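Ornithine carbamoyltransferase (Gloeobacter violaceus, PDB 3GD5) probably catalyses the reversible transfer of the carbamoyl group from carbamoyl phosphate to ornithine, giving citrulline and phosphate in arginine biosynthesis. Local coordinates at residues H28-L33 and K305-A310; L145-E150 and A297-H302; H135-Q140 and N167-S172; R102-L107 and A124-I129. All coordinates share one frame; numbering follows the deposited sequence.

Contact 1: H28-L33 and K305-A310; sequences HALLTL and KAVLAA
Leu-30 and Leu-33 are the two side chains that helix 24-39 sends against an alanine-rich face of helix 293-312. Both have CG anti to the backbone N (chi1 -169° for Leu-30 and 178° for Leu-33), which puts CG beside the carbonyl carbon and lets the terminal methyls reach the partner helix. In Leu-30 the bond to CB runs alongside the partner, and it is the methyl ends that close in. Its CD1 sits 3.8 Å from CB of Ala-306 and reaches on to CB of Ala-310, 4.1 Å away, while CD2 meets CG1 of Val-307 at 4.1 Å, the two side chains crossing obliquely. Val-307 turns its CB away from 28-33, and only CG1, beside its own backbone N, meets Leu-30.

The alanine methyls on 305-310 give the leucines short, flat partners, with Ala-306 CB set between the two. The axes approach to 9.0 Å and their directions differ by 114°. In the transcarbamoylase fold the C-terminal helix is one of two that join the domains, and here it lies against an early helix of the carbamoyl phosphate-binding part.

Leu-33 points its CB at the partner, and its CD2 comes down over the backbone of Ala-306, 3.6 Å from that residue's O, with CB of Ala-309 4.1 Å from the same methyl. No hydrogen bond crosses the contact. Phe-12 packs on Ala-310, and Arg-42 on Leu-33, whereas Val-307 also rests on Ile-129 of strand 128-130.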
loop_
_atom_site.group_PDB
_atom_site.type_symbol
_atom_site.label_atom_id
_atom_site.label_comp_id
_atom_site.label_asym_id
_atom_site.label_seq_id
_atom_site.Cartn_x
_atom_site.Cartn_y
_atom_site.Cartn_z
ATOM N N HIS A 28 21.997 -31.632 -27.000
ATOM C CA HIS A 28 23.228 -32.312 -26.602
ATOM C C HIS A 28 24.428 -31.374 -26.670
ATOM O O HIS A 28 25.264 -31.348 -25.760
ATOM C CB HIS A 28 23.478 -33.544 -27.479
ATOM C CG HIS A 28 22.567 -34.695 -27.179
ATOM N ND1 HIS A 28 21.408 -34.936 -27.885
ATOM C CD2 HIS A 28 22.621 -35.645 -26.213
ATOM C CE1 HIS A 28 20.785 -35.981 -27.367
ATOM N NE2 HIS A 28 21.501 -36.428 -26.351
ATOM N N ALA A 29 24.514 -30.601 -27.746
ATOM C CA ALA A 29 25.617 -29.659 -27.898
ATOM C C ALA A 29 25.633 -28.721 -26.690
ATOM O O ALA A 29 26.672 -28.505 -26.059
ATOM C CB ALA A 29 25.447 -28.862 -29.181
ATOM N N LEU A 30 24.461 -28.181 -26.372
ATOM C CA LEU A 30 24.300 -27.271 -25.245
ATOM C C LEU A 30 24.806 -27.943 -23.972
ATOM O O LEU A 30 25.630 -27.379 -23.248
ATOM C CB LEU A 30 22.826 -26.904 -25.091
ATOM C CG LEU A 30 22.519 -25.762 -24.129
ATOM C CD1 LEU A 30 23.241 -24.498 -24.591
ATOM C CD2 LEU A 30 21.017 -25.542 -24.079
ATOM N N LEU A 31 24.317 -29.156 -23.719
ATOM C CA LEU A 31 24.713 -29.920 -22.541
ATOM C C LEU A 31 26.221 -30.164 -22.514
ATOM O O LEU A 31 26.854 -30.112 -21.453
ATOM C CB LEU A 31 23.962 -31.256 -22.498
ATOM C CG LEU A 31 22.451 -31.178 -22.243
ATOM C CD1 LEU A 31 21.825 -32.563 -22.349
ATOM C CD2 LEU A 31 22.201 -30.595 -20.859
ATOM N N THR A 32 26.798 -30.424 -23.684
ATOM C CA THR A 32 28.236 -30.662 -23.774
ATOM C C THR A 32 28.984 -29.366 -23.477
ATOM O O THR A 32 29.977 -29.359 -22.747
ATOM C CB THR A 32 28.636 -31.187 -25.186
ATOM O OG1 THR A 32 28.042 -32.476 -25.404
ATOM C CG2 THR A 32 30.149 -31.310 -25.310
ATOM N N LEU A 33 28.504 -28.268 -24.045
ATOM C CA LEU A 33 29.137 -26.973 -23.815
ATOM C C LEU A 33 29.116 -26.634 -22.319
ATOM O O LEU A 33 30.119 -26.198 -21.750
ATOM C CB LEU A 33 28.411 -25.883 -24.609
ATOM C CG LEU A 33 28.952 -24.466 -24.418
ATOM C CD1 LEU A 33 30.414 -24.421 -24.812
ATOM C CD2 LEU A 33 28.137 -23.481 -25.248
ATOM N N LYS A 305 25.163 -20.483 -18.376
ATOM C CA LYS A 305 26.372 -19.961 -19.032
ATOM C C LYS A 305 26.428 -20.529 -20.455
ATOM O O LYS A 305 26.783 -19.832 -21.401
ATOM C CB LYS A 305 27.637 -20.388 -18.284
ATOM C CG LYS A 305 27.864 -19.654 -16.981
ATOM C CD LYS A 305 29.072 -20.188 -16.230
ATOM C CE LYS A 305 30.360 -20.032 -17.016
ATOM N NZ LYS A 305 31.486 -20.439 -16.141
ATOM N N ALA A 306 26.076 -21.805 -20.596
ATOM C CA ALA A 306 26.072 -22.442 -21.908
ATOM C C ALA A 306 25.040 -21.793 -22.829
ATOM O O ALA A 306 25.307 -21.604 -24.015
ATOM C CB ALA A 306 25.796 -23.935 -21.774
ATOM N N VAL A 307 23.863 -21.444 -22.315
ATOM C CA VAL A 307 22.878 -20.807 -23.191
ATOM C C VAL A 307 23.373 -19.424 -23.591
ATOM O O VAL A 307 23.364 -19.079 -24.771
ATOM C CB VAL A 307 21.472 -20.676 -22.535
ATOM C CG1 VAL A 307 21.016 -22.023 -22.020
ATOM C CG2 VAL A 307 21.495 -19.652 -21.419
ATOM N N LEU A 308 23.821 -18.639 -22.613
ATOM C CA LEU A 308 24.329 -17.298 -22.888
ATOM C C LEU A 308 25.442 -17.376 -23.943
ATOM O O LEU A 308 25.436 -16.638 -24.932
ATOM C CB LEU A 308 24.858 -16.648 -21.597
ATOM C CG LEU A 308 23.810 -16.311 -20.514
ATOM C CD1 LEU A 308 24.502 -15.888 -19.240
ATOM C CD2 LEU A 308 22.881 -15.212 -21.003
ATOM N N ALA A 309 26.392 -18.279 -23.739
ATOM C CA ALA A 309 27.482 -18.430 -24.689
ATOM C C ALA A 309 26.943 -18.805 -26.070
ATOM O O ALA A 309 27.286 -18.183 -27.071
ATOM C CB ALA A 309 28.450 -19.489 -24.203
ATOM N N ALA A 310 26.083 -19.815 -26.109
ATOM C CA ALA A 310 25.507 -20.294 -27.358
ATOM C C ALA A 310 24.711 -19.265 -28.148
ATOM O O ALA A 310 24.872 -19.160 -29.361
ATOM C CB ALA A 310 24.629 -21.512 -27.090
#

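Contact 2: L145-E150 and A297-H302; sequences LLTIRE and AENRLH
Asn-299 ND2 is gripped by two acceptors of helix 138-152, and each lies close to the amide plane. The bond to Thr-147 OG1 is 2.7 Å long and nearly straight, with an N-H...O angle of 168°. The second, to Glu-150 OE1, measures 3.0 Å and meets the carboxylate from above its plane. Two partners on one nitrogen fix the rotation of the amide, and its CG, anti to the carbonyl carbon, carries the group across the gap between axes 9.6 Å apart. Lys-38 completes the network: it bonds Asn-299 OD1 and forms a salt bridge with Glu-150 OE2, which Arg-39 shares. Thr-147 OG1 is tied in addition to Ala-143 O in its own helix. An alanine in place of Asn-299 would probably leave Thr-147 OG1 and Glu-150 OE1 without this donor and Lys-38 without one of its acceptors.

Apolar contact is slight: Leu-146 CD1 approaches His-302 CB at 4.4 Å. The ring of His-302 is held by NE2 bonding to the anti lone pair of Glu-298 OE2. Arg-300 turns away from this interface, toward the probable carbamoyl phosphate site. Helices 138-152 and 293-312, crossing here, are the two interdomain helices of the transcarbamoylase fold.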
loop_
_atom_site.group_PDB
_atom_site.type_symbol
_atom_site.label_atom_id
_atom_site.label_comp_id
_atom_site.label_asym_id
_atom_site.label_seq_id
_atom_site.Cartn_x
_atom_site.Cartn_y
_atom_site.Cartn_z
ATOM N N LEU A 145 19.006 -31.993 -16.448
ATOM C CA LEU A 145 19.556 -32.977 -17.375
ATOM C C LEU A 145 21.056 -33.115 -17.154
ATOM O O LEU A 145 21.581 -34.222 -17.087
ATOM C CB LEU A 145 19.274 -32.537 -18.814
ATOM C CG LEU A 145 18.233 -33.283 -19.661
ATOM C CD1 LEU A 145 17.106 -33.838 -18.820
ATOM C CD2 LEU A 145 17.704 -32.331 -20.725
ATOM N N LEU A 146 21.730 -31.975 -17.022
ATOM C CA LEU A 146 23.168 -31.922 -16.796
ATOM C C LEU A 146 23.511 -32.553 -15.447
ATOM O O LEU A 146 24.593 -33.109 -15.260
ATOM C CB LEU A 146 23.627 -30.461 -16.818
ATOM C CG LEU A 146 25.065 -30.083 -17.178
ATOM C CD1 LEU A 146 25.222 -28.582 -16.979
ATOM C CD2 LEU A 146 26.063 -30.828 -16.313
ATOM N N THR A 147 22.583 -32.463 -14.504
ATOM C CA THR A 147 22.809 -33.033 -13.187
ATOM C C THR A 147 22.648 -34.549 -13.252
ATOM O O THR A 147 23.440 -35.281 -12.671
ATOM C CB THR A 147 21.825 -32.462 -12.148
ATOM O OG1 THR A 147 21.938 -31.033 -12.118
ATOM C CG2 THR A 147 22.135 -33.019 -10.756
ATOM N N ILE A 148 21.620 -35.008 -13.964
ATOM C CA ILE A 148 21.359 -36.438 -14.106
ATOM C C ILE A 148 22.553 -37.076 -14.796
ATOM O O ILE A 148 23.055 -38.107 -14.352
ATOM C CB ILE A 148 20.078 -36.704 -14.938
ATOM C CG1 ILE A 148 18.859 -36.128 -14.211
ATOM C CG2 ILE A 148 19.892 -38.201 -15.162
ATOM C CD1 ILE A 148 17.548 -36.318 -14.954
ATOM N N ARG A 149 23.008 -36.447 -15.875
ATOM C CA ARG A 149 24.158 -36.930 -16.626
ATOM C C ARG A 149 25.368 -37.096 -15.704
ATOM O O ARG A 149 26.032 -38.124 -15.726
ATOM C CB ARG A 149 24.477 -35.954 -17.768
ATOM C CG ARG A 149 25.923 -35.982 -18.274
ATOM C CD ARG A 149 26.291 -37.251 -19.030
ATOM N NE ARG A 149 25.594 -37.365 -20.310
ATOM C CZ ARG A 149 25.974 -38.178 -21.295
ATOM N NH1 ARG A 149 25.282 -38.229 -22.430
ATOM N NH2 ARG A 149 27.058 -38.932 -21.152
ATOM N N GLU A 150 25.645 -36.089 -14.886
ATOM C CA GLU A 150 26.780 -36.155 -13.971
ATOM C C GLU A 150 26.616 -37.256 -12.926
ATOM O O GLU A 150 27.601 -37.693 -12.332
ATOM C CB GLU A 150 26.978 -34.813 -13.255
ATOM C CG GLU A 150 27.227 -33.628 -14.179
ATOM C CD GLU A 150 27.434 -32.319 -13.419
ATOM O OE1 GLU A 150 26.622 -32.019 -12.515
ATOM O OE2 GLU A 150 28.404 -31.589 -13.734
ATOM N N ALA A 297 20.855 -27.165 -8.160
ATOM C CA ALA A 297 20.727 -25.707 -8.090
ATOM C C ALA A 297 21.980 -25.018 -8.644
ATOM O O ALA A 297 21.887 -24.057 -9.424
ATOM C CB ALA A 297 20.473 -25.275 -6.638
ATOM N N GLU A 298 23.151 -25.503 -8.237
ATOM C CA GLU A 298 24.399 -24.940 -8.732
ATOM C C GLU A 298 24.443 -25.055 -10.256
ATOM O O GLU A 298 24.947 -24.162 -10.940
ATOM C CB GLU A 298 25.611 -25.681 -8.154
ATOM C CG GLU A 298 26.944 -25.099 -8.620
ATOM C CD GLU A 298 28.143 -25.988 -8.303
ATOM O OE1 GLU A 298 28.240 -26.500 -7.162
ATOM O OE2 GLU A 298 29.001 -26.166 -9.194
ATOM N N ASN A 299 23.915 -26.155 -10.785
ATOM C CA ASN A 299 23.920 -26.356 -12.229
ATOM C C ASN A 299 23.056 -25.373 -13.011
ATOM O O ASN A 299 23.100 -25.366 -14.246
ATOM C CB ASN A 299 23.530 -27.791 -12.589
ATOM C CG ASN A 299 24.693 -28.749 -12.477
ATOM O OD1 ASN A 299 25.848 -28.351 -12.624
ATOM N ND2 ASN A 299 24.398 -30.021 -12.234
ATOM N N ARG A 300 22.273 -24.548 -12.316
ATOM C CA ARG A 300 21.470 -23.543 -13.020
ATOM C C ARG A 300 22.488 -22.567 -13.608
ATOM O O ARG A 300 22.308 -22.015 -14.689
ATOM C CB ARG A 300 20.538 -22.783 -12.062
ATOM C CG ARG A 300 19.435 -23.624 -11.417
ATOM C CD ARG A 300 18.315 -23.986 -12.388
ATOM N NE ARG A 300 17.188 -23.056 -12.313
ATOM C CZ ARG A 300 17.244 -21.783 -12.685
ATOM N NH1 ARG A 300 18.371 -21.295 -13.166
ATOM N NH2 ARG A 300 16.188 -20.998 -12.563
ATOM N N LEU A 301 23.573 -22.364 -12.875
ATOM C CA LEU A 301 24.622 -21.448 -13.313
ATOM C C LEU A 301 25.386 -21.969 -14.539
ATOM O O LEU A 301 25.570 -21.254 -15.531
ATOM C CB LEU A 301 25.601 -21.199 -12.160
ATOM C CG LEU A 301 26.986 -20.662 -12.527
ATOM C CD1 LEU A 301 26.827 -19.367 -13.270
ATOM C CD2 LEU A 301 27.838 -20.475 -11.276
ATOM N N HIS A 302 25.837 -23.214 -14.457
ATOM C CA HIS A 302 26.597 -23.810 -15.553
ATOM C C HIS A 302 25.729 -23.985 -16.792
ATOM O O HIS A 302 26.191 -23.807 -17.913
ATOM C CB HIS A 302 27.185 -25.147 -15.099
ATOM C CG HIS A 302 27.991 -25.041 -13.842
ATOM N ND1 HIS A 302 29.111 -24.244 -13.745
ATOM C CD2 HIS A 302 27.814 -25.594 -12.619
ATOM C CE1 HIS A 302 29.589 -24.307 -12.514
ATOM N NE2 HIS A 302 28.820 -25.120 -11.810
#

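Contact 3: H135-Q140 and N167-S172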
loop_
_atom_site.group_PDB
_atom_site.type_symbol
_atom_site.label_atom_id
_atom_site.label_comp_id
_atom_site.label_asym_id
_atom_site.label_seq_id
_atom_site.Cartn_x
_atom_site.Cartn_y
_atom_site.Cartn_z
ATOM N N HIS A 135 4.073 -21.319 -18.751
ATOM C CA HIS A 135 4.098 -22.490 -19.616
ATOM C C HIS A 135 5.339 -23.390 -19.557
ATOM O O HIS A 135 5.211 -24.614 -19.613
ATOM C CB HIS A 135 3.886 -22.057 -21.068
ATOM C CG HIS A 135 3.587 -23.193 -21.992
ATOM N ND1 HIS A 135 2.434 -23.945 -21.896
ATOM C CD2 HIS A 135 4.303 -23.729 -23.010
ATOM C CE1 HIS A 135 2.453 -24.895 -22.813
ATOM N NE2 HIS A 135 3.575 -24.786 -23.502
ATOM N N GLU A 136 6.529 -22.798 -19.456
ATOM C CA GLU A 136 7.764 -23.587 -19.433
ATOM C C GLU A 136 8.898 -22.989 -18.606
ATOM O O GLU A 136 8.827 -21.849 -18.151
ATOM C CB GLU A 136 8.279 -23.798 -20.866
ATOM C CG GLU A 136 8.060 -25.195 -21.421
ATOM C CD GLU A 136 8.782 -25.423 -22.738
ATOM O OE1 GLU A 136 8.167 -25.211 -23.801
ATOM O OE2 GLU A 136 9.970 -25.803 -22.709
ATOM N N HIS A 137 9.954 -23.777 -18.430
ATOM C CA HIS A 137 11.132 -23.360 -17.679
ATOM C C HIS A 137 12.305 -24.159 -18.252
ATOM O O HIS A 137 12.861 -25.042 -17.598
ATOM C CB HIS A 137 10.944 -23.664 -16.184
ATOM C CG HIS A 137 11.928 -22.964 -15.298
ATOM N ND1 HIS A 137 11.860 -23.016 -13.921
ATOM C CD2 HIS A 137 12.991 -22.182 -15.590
ATOM C CE1 HIS A 137 12.838 -22.293 -13.403
ATOM N NE2 HIS A 137 13.539 -21.776 -14.395
ATOM N N PRO A 138 12.686 -23.851 -19.499
ATOM C CA PRO A 138 13.773 -24.492 -20.247
ATOM C C PRO A 138 15.118 -24.580 -19.535
ATOM O O PRO A 138 15.723 -25.655 -19.456
ATOM C CB PRO A 138 13.871 -23.638 -21.508
ATOM C CG PRO A 138 12.474 -23.166 -21.698
ATOM C CD PRO A 138 12.062 -22.787 -20.304
ATOM N N CYS A 139 15.587 -23.445 -19.032
ATOM C CA CYS A 139 16.874 -23.398 -18.360
ATOM C C CYS A 139 16.949 -24.304 -17.159
ATOM O O CYS A 139 17.988 -24.902 -16.915
ATOM C CB CYS A 139 17.224 -21.960 -17.972
ATOM S SG CYS A 139 17.575 -20.892 -19.429
ATOM N N GLN A 140 15.856 -24.417 -16.410
ATOM C CA GLN A 140 15.841 -25.291 -15.240
ATOM C C GLN A 140 16.131 -26.725 -15.687
ATOM O O GLN A 140 17.000 -27.407 -15.137
ATOM C CB GLN A 140 14.474 -25.241 -14.552
ATOM C CG GLN A 140 14.308 -26.236 -13.402
ATOM C CD GLN A 140 15.268 -25.971 -12.260
ATOM O OE1 GLN A 140 15.343 -24.846 -11.745
ATOM N NE2 GLN A 140 16.012 -27.002 -11.854
ATOM N N ASN A 167 3.070 -28.606 -14.272
ATOM C CA ASN A 167 3.346 -27.197 -14.514
ATOM C C ASN A 167 4.410 -26.930 -15.566
ATOM O O ASN A 167 4.744 -27.794 -16.372
ATOM C CB ASN A 167 3.791 -26.555 -13.206
ATOM C CG ASN A 167 4.954 -27.298 -12.568
ATOM O OD1 ASN A 167 5.631 -28.100 -13.224
ATOM N ND2 ASN A 167 5.200 -27.032 -11.289
ATOM N N ASN A 168 4.955 -25.716 -15.526
ATOM C CA ASN A 168 5.983 -25.312 -16.465
ATOM C C ASN A 168 7.203 -26.228 -16.494
ATOM O O ASN A 168 7.694 -26.543 -17.573
ATOM C CB ASN A 168 6.428 -23.857 -16.214
ATOM C CG ASN A 168 6.548 -23.507 -14.729
ATOM O OD1 ASN A 168 6.799 -24.371 -13.878
ATOM N ND2 ASN A 168 6.387 -22.221 -14.418
ATOM N N VAL A 169 7.691 -26.673 -15.338
ATOM C CA VAL A 169 8.873 -27.538 -15.335
ATOM C C VAL A 169 8.533 -28.946 -15.828
ATOM O O VAL A 169 9.339 -29.585 -16.496
ATOM C CB VAL A 169 9.548 -27.614 -13.934
ATOM C CG1 VAL A 169 9.629 -26.227 -13.326
ATOM C CG2 VAL A 169 8.800 -28.554 -13.024
ATOM N N ALA A 170 7.339 -29.423 -15.494
ATOM C CA ALA A 170 6.896 -30.733 -15.943
ATOM C C ALA A 170 6.917 -30.688 -17.466
ATOM O O ALA A 170 7.438 -31.600 -18.113
ATOM C CB ALA A 170 5.480 -31.012 -15.441
ATOM N N HIS A 171 6.359 -29.614 -18.027
ATOM C CA HIS A 171 6.316 -29.410 -19.479
ATOM C C HIS A 171 7.704 -29.474 -20.102
ATOM O O HIS A 171 7.913 -30.136 -21.119
ATOM C CB HIS A 171 5.718 -28.046 -19.814
ATOM C CG HIS A 171 4.238 -27.970 -19.634
ATOM N ND1 HIS A 171 3.550 -26.776 -19.649
ATOM C CD2 HIS A 171 3.310 -28.936 -19.443
ATOM C CE1 HIS A 171 2.262 -27.009 -19.474
ATOM N NE2 HIS A 171 2.090 -28.313 -19.346
ATOM N N SER A 172 8.647 -28.762 -19.497
ATOM C CA SER A 172 10.002 -28.746 -20.013
ATOM C C SER A 172 10.702 -30.083 -19.785
ATOM O O SER A 172 11.574 -30.460 -20.561
ATOM C CB SER A 172 10.804 -27.608 -19.374
ATOM O OG SER A 172 10.367 -26.348 -19.856
#
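His-171 and Ser-172 share a first torsion, CG or OG lying anti to the carbonyl carbon and beside the backbone N (chi1 -75° and -71°), and this turns both polar ends toward 135-137. His-171 ND1 donates to His-135 O at 2.7 Å, close to its own ring plane and in the plane of the carbonyl. The same nitrogen lies over one face of the His-135 ring; the two rings are oblique, their planes 50° apart.

Ser-172 OG plays both parts. It donates to the anti lone pair of Glu-136 OE2 at 2.9 Å and accepts from His-137 N at 3.0 Å. Here two helix starts meet at the domain boundary: His-137 is the N-cap of helix 138-152 and begins the HPCQ signature of the family, which probably binds carbamoyl phosphate, while Asn-168, a likely ornithine ligand, opens helix 168-180.

Asn-167 caps that second helix, its OD1 accepting from Ala-170 N at 3.1 Å. CB of Asn-168 lies 3.4 Å from Glu-136 N, and Asn-168 ND2 bonds Thr-133 O. Glu-136 also holds Ser-18 OG through OE1 and Leu-19 N through OE2, and an alanine here would probably strip Ser-172, Ser-18 and Leu-19 of their shared acceptor group.

Contact 4: R102-L107 and A124-I129; sequences RYVDGL and AGIPVI
Leu-107 and Ile-126, together with Pro-127, bury most of the surface in this pairing of neighbouring strands. Ile-126 has its CG1 between the backbone N and the carbonyl carbon (chi1 45°), the crowded position, which brings CD1 to the other segment. That methyl is 3.7 Å from Val-104 CG2, where the side chains cross at about a right angle, and 3.9 Å from Leu-107 CG. Leu-107 in turn sends CD1 to Ala-124 CB, 4.0 Å away.

The backbone sets the register. Leu-107 N donates to Pro-127 O at 3.0 Å, and Ile-129 N donates to Leu-107 O at 2.7 Å, so Leu-107 bonds to the residues before and after Val-128, its parallel partner. This is the closing step of a beta-alpha-beta crossover: strand 106-110, helix 114-124, strand 128-130, at one edge of the parallel sheet in the carbamoyl phosphate-binding part. Helix 114-124 covers Val-128 through Leu-117 and Ala-121.

Pro-127 has no N-H to offer, and its CD packs on Asp-105 O at 3.5 Å. Asp-105 holds Val-50 N on the next strand through OD2. Nearby Arg-102 forms salt bridges with Glu-298 and Asp-295 of a neighbouring subunit.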
loop_
_atom_site.group_PDB
_atom_site.type_symbol
_atom_site.label_atom_id
_atom_site.label_comp_id
_atom_site.label_asym_id
_atom_site.label_seq_id
_atom_site.Cartn_x
_atom_site.Cartn_y
_atom_site.Cartn_z
ATOM N N ARG A 102 18.299 -1.652 -28.496
ATOM C CA ARG A 102 19.323 -0.678 -28.888
ATOM C C ARG A 102 20.377 -0.481 -27.803
ATOM O O ARG A 102 21.409 0.144 -28.056
ATOM C CB ARG A 102 18.704 0.699 -29.189
ATOM C CG ARG A 102 17.697 0.744 -30.323
ATOM C CD ARG A 102 18.277 0.223 -31.628
ATOM N NE ARG A 102 17.339 0.418 -32.728
ATOM C CZ ARG A 102 17.387 1.430 -33.586
ATOM N NH1 ARG A 102 18.340 2.348 -33.483
ATOM N NH2 ARG A 102 16.472 1.534 -34.538
ATOM N N TYR A 103 20.122 -1.000 -26.601
ATOM C CA TYR A 103 21.067 -0.824 -25.497
ATOM C C TYR A 103 21.825 -2.075 -25.058
ATOM O O TYR A 103 23.035 -2.023 -24.836
ATOM C CB TYR A 103 20.363 -0.241 -24.260
ATOM C CG TYR A 103 19.627 1.069 -24.457
ATOM C CD1 TYR A 103 20.159 2.099 -25.248
ATOM C CD2 TYR A 103 18.412 1.300 -23.809
ATOM C CE1 TYR A 103 19.492 3.334 -25.380
ATOM C CE2 TYR A 103 17.740 2.518 -23.933
ATOM C CZ TYR A 103 18.282 3.533 -24.715
ATOM O OH TYR A 103 17.614 4.742 -24.795
ATOM N N VAL A 104 21.119 -3.190 -24.900
ATOM C CA VAL A 104 21.756 -4.424 -24.463
ATOM C C VAL A 104 21.919 -5.445 -25.594
ATOM O O VAL A 104 21.437 -5.239 -26.704
ATOM C CB VAL A 104 20.970 -5.071 -23.281
ATOM C CG1 VAL A 104 20.883 -4.089 -22.116
ATOM C CG2 VAL A 104 19.588 -5.476 -23.722
ATOM N N ASP A 105 22.577 -6.558 -25.293
ATOM C CA ASP A 105 22.834 -7.594 -26.291
ATOM C C ASP A 105 22.058 -8.887 -26.092
ATOM O O ASP A 105 22.193 -9.828 -26.873
ATOM C CB ASP A 105 24.320 -7.893 -26.291
ATOM C CG ASP A 105 25.145 -6.635 -26.341
ATOM O OD1 ASP A 105 25.267 -6.059 -27.436
ATOM O OD2 ASP A 105 25.647 -6.207 -25.282
ATOM N N GLY A 106 21.244 -8.939 -25.047
ATOM C CA GLY A 106 20.474 -10.137 -24.790
ATOM C C GLY A 106 19.472 -9.916 -23.682
ATOM O O GLY A 106 19.666 -9.052 -22.828
ATOM N N LEU A 107 18.394 -10.691 -23.696
ATOM C CA LEU A 107 17.369 -10.557 -22.679
ATOM C C LEU A 107 16.960 -11.892 -22.086
ATOM O O LEU A 107 16.595 -12.821 -22.804
ATOM C CB LEU A 107 16.126 -9.870 -23.258
ATOM C CG LEU A 107 16.288 -8.440 -23.781
ATOM C CD1 LEU A 107 14.982 -7.993 -24.435
ATOM C CD2 LEU A 107 16.672 -7.505 -22.637
ATOM N N ALA A 124 12.497 -7.175 -29.963
ATOM C CA ALA A 124 13.819 -6.867 -29.425
ATOM C C ALA A 124 14.944 -6.848 -30.455
ATOM O O ALA A 124 15.824 -5.985 -30.406
ATOM C CB ALA A 124 14.163 -7.845 -28.302
ATOM N N GLY A 125 14.931 -7.803 -31.379
ATOM C CA GLY A 125 15.981 -7.841 -32.378
ATOM C C GLY A 125 17.256 -8.403 -31.786
ATOM O O GLY A 125 18.316 -8.354 -32.406
ATOM N N ILE A 126 17.155 -8.936 -30.569
ATOM C CA ILE A 126 18.302 -9.533 -29.893
ATOM C C ILE A 126 17.866 -10.843 -29.240
ATOM O O ILE A 126 16.683 -11.040 -28.945
ATOM C CB ILE A 126 18.924 -8.580 -28.815
ATOM C CG1 ILE A 126 17.827 -7.942 -27.958
ATOM C CG2 ILE A 126 19.783 -7.511 -29.491
ATOM C CD1 ILE A 126 18.367 -7.153 -26.764
ATOM N N PRO A 127 18.815 -11.759 -29.013
ATOM C CA PRO A 127 18.484 -13.048 -28.396
ATOM C C PRO A 127 17.626 -12.912 -27.144
ATOM O O PRO A 127 17.927 -12.110 -26.257
ATOM C CB PRO A 127 19.851 -13.645 -28.087
ATOM C CG PRO A 127 20.740 -13.052 -29.140
ATOM C CD PRO A 127 20.271 -11.617 -29.198
ATOM N N VAL A 128 16.551 -13.691 -27.074
ATOM C CA VAL A 128 15.672 -13.677 -25.913
ATOM C C VAL A 128 15.623 -15.068 -25.288
ATOM O O VAL A 128 15.394 -16.067 -25.974
ATOM C CB VAL A 128 14.243 -13.233 -26.280
ATOM C CG1 VAL A 128 13.311 -13.439 -25.085
ATOM C CG2 VAL A 128 14.246 -11.769 -26.694
ATOM N N ILE A 129 15.844 -15.124 -23.978
ATOM C CA ILE A 129 15.846 -16.380 -23.249
ATOM C C ILE A 129 14.696 -16.414 -22.264
ATOM O O ILE A 129 14.433 -15.434 -21.567
ATOM C CB ILE A 129 17.164 -16.554 -22.474
ATOM C CG1 ILE A 129 18.341 -16.524 -23.447
ATOM C CG2 ILE A 129 17.142 -17.847 -21.675
ATOM C CD1 ILE A 129 19.674 -16.266 -22.777
#

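From the N terminus, 28-33 opens the widest loop, which contact 1 closes only at 305-310; the other three contacts all lie within it. Contact 4 comes first, closing the short loop from 102-107 to 124-129 and staying inside the carbamoyl phosphate-binding part. Contact 3 then starts at 135-140, and contact 2 at 145-150 before contact 3 ends at 167-172, so these two cross; contact 2 closes at 297-302. Contact 3 ties the carbamoyl phosphate-binding part to the ornithine-binding part, and contacts 1 and 2 tie it to the C-terminal helix 293-312. Contacts 2 and 3 meet where Arg-300 probably hydrogen-bonds Gln-140. Ile-129 of contact 4 packs against Leu-308 of contact 1 and Cys-139 of contact 3.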